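Local structure of methane monooxygenase regulatory protein B (Methylococcus capsulatus, 4GAM) at residues S2-G14 with P66-K80. The protein regulates soluble methane monooxygenase, probably by binding the hydroxylase component and tuning its reaction with methane and oxygen. Sequence-based numbering, arbitrary orientation.
Sequences SVNSNAYDAGIMG and PTVNVEDRAGYWWIK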
loop_
_atom_site.group_PDB
_atom_site.type_symbol
_atom_site.label_atom_id
_atom_site.label_comp_id
_atom_site.label_asym_id
_atom_site.label_seq_id
_atom_site.Cartn_x
_atom_site.Cartn_y
_atom_site.Cartn_z
ATOM N N SER D 2 -24.137 32.086 -4.512
ATOM C CA SER D 2 -23.002 31.685 -3.695
ATOM C C SER D 2 -22.822 30.171 -3.735
ATOM O O SER D 2 -21.720 29.663 -3.553
ATOM C CB SER D 2 -23.202 32.155 -2.254
ATOM O OG SER D 2 -24.497 31.830 -1.780
ATOM N N VAL D 3 -23.919 29.457 -3.970
ATOM C CA VAL D 3 -23.882 27.999 -4.056
ATOM C C VAL D 3 -24.518 27.493 -5.350
ATOM O O VAL D 3 -24.139 26.446 -5.875
ATOM C CB VAL D 3 -24.540 27.338 -2.830
ATOM C CG1 VAL D 3 -23.511 27.123 -1.741
ATOM C CG2 VAL D 3 -25.681 28.193 -2.320
ATOM N N ASN D 4 -25.488 28.242 -5.859
ATOM C CA ASN D 4 -25.992 28.000 -7.205
ATOM C C ASN D 4 -25.331 28.982 -8.162
ATOM O O ASN D 4 -25.336 28.787 -9.376
ATOM C CB ASN D 4 -27.517 28.132 -7.267
ATOM C CG ASN D 4 -28.112 27.479 -8.509
ATOM O OD1 ASN D 4 -27.638 26.440 -8.965
ATOM N ND2 ASN D 4 -29.154 28.090 -9.061
ATOM N N SER D 5 -24.761 30.046 -7.603
ATOM C CA SER D 5 -24.005 31.011 -8.394
ATOM C C SER D 5 -22.641 30.426 -8.743
ATOM O O SER D 5 -22.096 30.683 -9.817
ATOM C CB SER D 5 -23.829 32.319 -7.625
ATOM O OG SER D 5 -24.966 32.599 -6.824
ATOM N N ASN D 6 -22.093 29.642 -7.819
ATOM C CA ASN D 6 -20.857 28.916 -8.071
ATOM C C ASN D 6 -21.148 27.506 -8.568
ATOM O O ASN D 6 -20.283 26.631 -8.526
ATOM C CB ASN D 6 -19.984 28.865 -6.815
ATOM C CG ASN D 6 -19.419 30.223 -6.438
ATOM O OD1 ASN D 6 -19.156 31.062 -7.301
ATOM N ND2 ASN D 6 -19.226 30.444 -5.143
ATOM N N ALA D 7 -22.374 27.289 -9.032
ATOM C CA ALA D 7 -22.737 26.006 -9.612
ATOM C C ALA D 7 -21.971 25.760 -10.904
ATOM O O ALA D 7 -21.591 26.698 -11.611
ATOM C CB ALA D 7 -24.226 25.928 -9.860
ATOM N N TYR D 8 -21.742 24.485 -11.198
ATOM C CA TYR D 8 -21.070 24.077 -12.424
ATOM C C TYR D 8 -21.869 24.535 -13.648
ATOM O O TYR D 8 -21.298 24.801 -14.706
ATOM C CB TYR D 8 -20.886 22.553 -12.431
ATOM C CG TYR D 8 -20.026 22.005 -13.554
ATOM C CD1 TYR D 8 -20.532 21.874 -14.844
ATOM C CD2 TYR D 8 -18.720 21.587 -13.316
ATOM C CE1 TYR D 8 -19.762 21.371 -15.869
ATOM C CE2 TYR D 8 -17.940 21.076 -14.338
ATOM C CZ TYR D 8 -18.469 20.972 -15.612
ATOM O OH TYR D 8 -17.711 20.466 -16.641
ATOM N N ASP D 9 -23.189 24.638 -13.498
ATOM C CA ASP D 9 -24.057 25.003 -14.618
ATOM C C ASP D 9 -24.782 26.346 -14.490
ATOM O O ASP D 9 -25.982 26.436 -14.761
ATOM C CB ASP D 9 -25.062 23.886 -14.920
ATOM C CG ASP D 9 -24.403 22.658 -15.512
ATOM O OD1 ASP D 9 -23.234 22.764 -15.939
ATOM O OD2 ASP D 9 -25.051 21.591 -15.557
ATOM N N ALA D 10 -24.048 27.383 -14.094
ATOM C CA ALA D 10 -24.563 28.750 -14.116
ATOM C C ALA D 10 -24.394 29.300 -15.527
ATOM O O ALA D 10 -23.610 28.758 -16.302
ATOM C CB ALA D 10 -23.821 29.614 -13.119
ATOM N N GLY D 11 -25.126 30.365 -15.857
ATOM C CA GLY D 11 -25.064 30.966 -17.182
ATOM C C GLY D 11 -23.636 31.243 -17.633
ATOM O O GLY D 11 -22.830 31.749 -16.850
ATOM N N ILE D 12 -23.315 30.927 -18.887
ATOM C CA ILE D 12 -24.295 30.492 -19.880
ATOM C C ILE D 12 -24.505 28.980 -19.972
ATOM O O ILE D 12 -25.098 28.496 -20.936
ATOM C CB ILE D 12 -23.915 31.000 -21.284
ATOM C CG1 ILE D 12 -22.566 30.414 -21.707
ATOM C CG2 ILE D 12 -23.892 32.524 -21.313
ATOM C CD1 ILE D 12 -22.206 30.704 -23.147
ATOM N N MET D 13 -24.025 28.230 -18.987
ATOM C CA MET D 13 -24.346 26.809 -18.934
ATOM C C MET D 13 -25.823 26.682 -18.587
ATOM O O MET D 13 -26.430 27.626 -18.080
ATOM C CB MET D 13 -23.508 26.085 -17.884
ATOM C CG MET D 13 -22.039 26.462 -17.855
ATOM S SD MET D 13 -20.973 25.124 -18.421
ATOM C CE MET D 13 -20.444 25.802 -19.987
ATOM N N GLY D 14 -26.411 25.523 -18.857
ATOM C CA GLY D 14 -27.840 25.360 -18.660
ATOM C C GLY D 14 -28.604 25.896 -19.856
ATOM O O GLY D 14 -29.823 25.748 -19.951
ATOM N N PRO D 66 -19.700 30.733 3.286
ATOM C CA PRO D 66 -21.052 30.337 2.866
ATOM C C PRO D 66 -21.209 30.208 1.353
ATOM O O PRO D 66 -22.321 29.965 0.875
ATOM C CB PRO D 66 -21.931 31.487 3.375
ATOM C CG PRO D 66 -21.110 32.180 4.410
ATOM C CD PRO D 66 -19.698 32.050 3.943
ATOM N N THR D 67 -20.114 30.365 0.618
ATOM C CA THR D 67 -20.157 30.338 -0.837
ATOM C C THR D 67 -19.508 29.084 -1.423
ATOM O O THR D 67 -19.298 29.001 -2.633
ATOM C CB THR D 67 -19.467 31.578 -1.445
ATOM O OG1 THR D 67 -18.052 31.500 -1.222
ATOM C CG2 THR D 67 -20.009 32.861 -0.823
ATOM N N VAL D 68 -19.181 28.112 -0.575
ATOM C CA VAL D 68 -18.553 26.890 -1.070
ATOM C C VAL D 68 -19.579 25.918 -1.643
ATOM O O VAL D 68 -20.451 25.416 -0.931
ATOM C CB VAL D 68 -17.666 26.191 -0.010
ATOM C CG1 VAL D 68 -18.395 26.057 1.308
ATOM C CG2 VAL D 68 -17.219 24.826 -0.511
ATOM N N ASN D 69 -19.474 25.670 -2.944
ATOM C CA ASN D 69 -20.382 24.759 -3.621
ATOM C C ASN D 69 -19.659 23.531 -4.149
ATOM O O ASN D 69 -18.800 23.634 -5.025
ATOM C CB ASN D 69 -21.106 25.467 -4.765
ATOM C CG ASN D 69 -21.916 24.511 -5.621
ATOM O OD1 ASN D 69 -21.447 24.035 -6.657
ATOM N ND2 ASN D 69 -23.141 24.223 -5.191
ATOM N N VAL D 70 -20.007 22.371 -3.606
ATOM C CA VAL D 70 -19.472 21.106 -4.090
ATOM C C VAL D 70 -20.535 20.372 -4.912
ATOM O O VAL D 70 -21.719 20.385 -4.574
ATOM C CB VAL D 70 -18.926 20.225 -2.923
ATOM C CG1 VAL D 70 -19.275 20.839 -1.577
ATOM C CG2 VAL D 70 -19.425 18.782 -3.021
ATOM N N GLU D 71 -20.112 19.764 -6.016
ATOM C CA GLU D 71 -21.027 19.001 -6.854
ATOM C C GLU D 71 -20.454 17.629 -7.174
ATOM O O GLU D 71 -19.243 17.472 -7.338
ATOM C CB GLU D 71 -21.337 19.752 -8.149
ATOM C CG GLU D 71 -22.091 21.053 -7.953
ATOM C CD GLU D 71 -22.703 21.556 -9.242
ATOM O OE1 GLU D 71 -22.800 22.788 -9.421
ATOM O OE2 GLU D 71 -23.093 20.713 -10.079
ATOM N N ASP D 72 -21.330 16.635 -7.261
ATOM C CA ASP D 72 -20.901 15.275 -7.545
ATOM C C ASP D 72 -20.621 15.071 -9.026
ATOM O O ASP D 72 -21.435 15.429 -9.880
ATOM C CB ASP D 72 -21.947 14.265 -7.076
ATOM C CG ASP D 72 -21.550 12.830 -7.380
ATOM O OD1 ASP D 72 -20.347 12.503 -7.266
ATOM O OD2 ASP D 72 -22.443 12.032 -7.733
ATOM N N ARG D 73 -19.459 14.497 -9.319
ATOM C CA ARG D 73 -19.123 14.082 -10.672
ATOM C C ARG D 73 -18.874 12.578 -10.661
ATOM O O ARG D 73 -19.493 11.850 -9.887
ATOM C CB ARG D 73 -17.898 14.841 -11.182
ATOM C CG ARG D 73 -18.034 16.360 -11.090
ATOM C CD ARG D 73 -18.090 17.003 -12.466
ATOM N NE ARG D 73 -19.347 17.702 -12.719
ATOM C CZ ARG D 73 -19.809 17.990 -13.933
ATOM N NH1 ARG D 73 -19.125 17.632 -15.010
ATOM N NH2 ARG D 73 -20.962 18.630 -14.069
ATOM N N ALA D 74 -17.970 12.110 -11.514
ATOM C CA ALA D 74 -17.657 10.688 -11.564
ATOM C C ALA D 74 -16.936 10.245 -10.300
ATOM O O ALA D 74 -17.561 9.838 -9.319
ATOM C CB ALA D 74 -16.808 10.383 -12.772
ATOM N N GLY D 75 -15.613 10.329 -10.335
ATOM C CA GLY D 75 -14.801 9.912 -9.213
ATOM C C GLY D 75 -14.177 11.071 -8.469
ATOM O O GLY D 75 -13.176 10.897 -7.775
ATOM N N TYR D 76 -14.763 12.256 -8.607
ATOM C CA TYR D 76 -14.248 13.416 -7.890
ATOM C C TYR D 76 -15.316 14.423 -7.492
ATOM O O TYR D 76 -16.434 14.409 -8.009
ATOM C CB TYR D 76 -13.138 14.111 -8.685
ATOM C CG TYR D 76 -13.579 14.798 -9.961
ATOM C CD1 TYR D 76 -13.998 16.124 -9.950
ATOM C CD2 TYR D 76 -13.542 14.128 -11.179
ATOM C CE1 TYR D 76 -14.381 16.758 -11.109
ATOM C CE2 TYR D 76 -13.923 14.750 -12.344
ATOM C CZ TYR D 76 -14.342 16.067 -12.305
ATOM O OH TYR D 76 -14.723 16.698 -13.469
ATOM N N TRP D 77 -14.947 15.298 -6.563
ATOM C CA TRP D 77 -15.825 16.363 -6.110
ATOM C C TRP D 77 -15.388 17.689 -6.707
ATOM O O TRP D 77 -14.244 18.113 -6.542
ATOM C CB TRP D 77 -15.822 16.449 -4.584
ATOM C CG TRP D 77 -16.306 15.206 -3.931
ATOM C CD1 TRP D 77 -15.546 14.233 -3.356
ATOM C CD2 TRP D 77 -17.667 14.787 -3.798
ATOM N NE1 TRP D 77 -16.349 13.237 -2.860
ATOM C CE2 TRP D 77 -17.657 13.551 -3.124
ATOM C CE3 TRP D 77 -18.892 15.339 -4.179
ATOM C CZ2 TRP D 77 -18.826 12.857 -2.822
ATOM C CZ3 TRP D 77 -20.050 14.650 -3.882
ATOM C CH2 TRP D 77 -20.010 13.421 -3.210
ATOM N N TRP D 78 -16.305 18.336 -7.410
ATOM C CA TRP D 78 -16.032 19.639 -7.986
ATOM C C TRP D 78 -16.479 20.715 -6.998
ATOM O O TRP D 78 -17.670 20.967 -6.841
ATOM C CB TRP D 78 -16.753 19.774 -9.327
ATOM C CG TRP D 78 -16.442 21.026 -10.083
ATOM C CD1 TRP D 78 -15.415 21.226 -10.964
ATOM C CD2 TRP D 78 -17.181 22.251 -10.041
ATOM N NE1 TRP D 78 -15.467 22.503 -11.467
ATOM C CE2 TRP D 78 -16.541 23.153 -10.918
ATOM C CE3 TRP D 78 -18.318 22.673 -9.347
ATOM C CZ2 TRP D 78 -17.004 24.454 -11.114
ATOM C CZ3 TRP D 78 -18.775 23.962 -9.544
ATOM C CH2 TRP D 78 -18.122 24.836 -10.422
ATOM N N ILE D 79 -15.511 21.323 -6.319
ATOM C CA ILE D 79 -15.782 22.357 -5.325
ATOM C C ILE D 79 -15.439 23.738 -5.880
ATOM O O ILE D 79 -14.415 23.908 -6.538
ATOM C CB ILE D 79 -14.972 22.116 -4.022
ATOM C CG1 ILE D 79 -15.372 20.799 -3.369
ATOM C CG2 ILE D 79 -15.167 23.243 -3.033
ATOM C CD1 ILE D 79 -14.374 19.697 -3.591
ATOM N N LYS D 80 -16.300 24.715 -5.617
ATOM C CA LYS D 80 -16.080 26.081 -6.077
ATOM C C LYS D 80 -16.601 27.078 -5.050
ATOM O O LYS D 80 -17.763 27.022 -4.653
ATOM C CB LYS D 80 -16.762 26.299 -7.429
ATOM C CG LYS D 80 -16.692 27.722 -7.972
ATOM C CD LYS D 80 -16.656 27.698 -9.492
ATOM C CE LYS D 80 -16.778 29.081 -10.098
ATOM N NZ LYS D 80 -16.517 29.048 -11.566
#
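Tyr8 is the anchor by which the irregular N-terminal segment 2-14 grips the hairpin of strands 69-72 and 76-82. The guanidinium of Arg73 lies flat over one face of the Tyr8 ring, with CZ 3.6 Å from the ring centroid and the planes only 16° apart, a cation-pi stack that suits a flat cation on an electron-rich phenol. Trp78 meets the same ring differently: the CD2 edge of Tyr8 points at the indole face, giving a T-shaped pair with planes at 71°, while Tyr8 CB sits over the six-membered ring in a CH-pi contact. CG anti to the backbone N (chi1 -172°) sets the phenol edge against the indole, and the bent Arg73 chain lays its guanidinium on the ring. The backbone of Tyr8 is held as well: its N donates a nearly straight 2.7 Å hydrogen bond to OE1 of the extended Glu71, from above the carboxylate plane.

Asn6 makes the second attachment. Its ND2, with two hydrogens to give, donates to Thr67 O at 2.9 Å, in the carbonyl plane, and also bonds Asn82 OD1, tying the segment to the loop just before strand 69-72 and to the end of strand 76-82. Asn6 CB rests 3.7 Å from Lys80 CG, the two side chains crossing at about a right angle.

Acidic side chains of another protein's chain form salt bridges with Arg73 NH1 and Lys80 NZ and a hydrogen bond with Tyr8 OH, consistent with a docking surface built jointly by tail and hairpin. Within the chain, the tail covers one face of the antiparallel sheet at its outermost strand 69-72 and neighbouring strand 76-82, reaching Thr37 of strand 37-43 through Asn6, while Val3 touches Lys61 of helix 46-63.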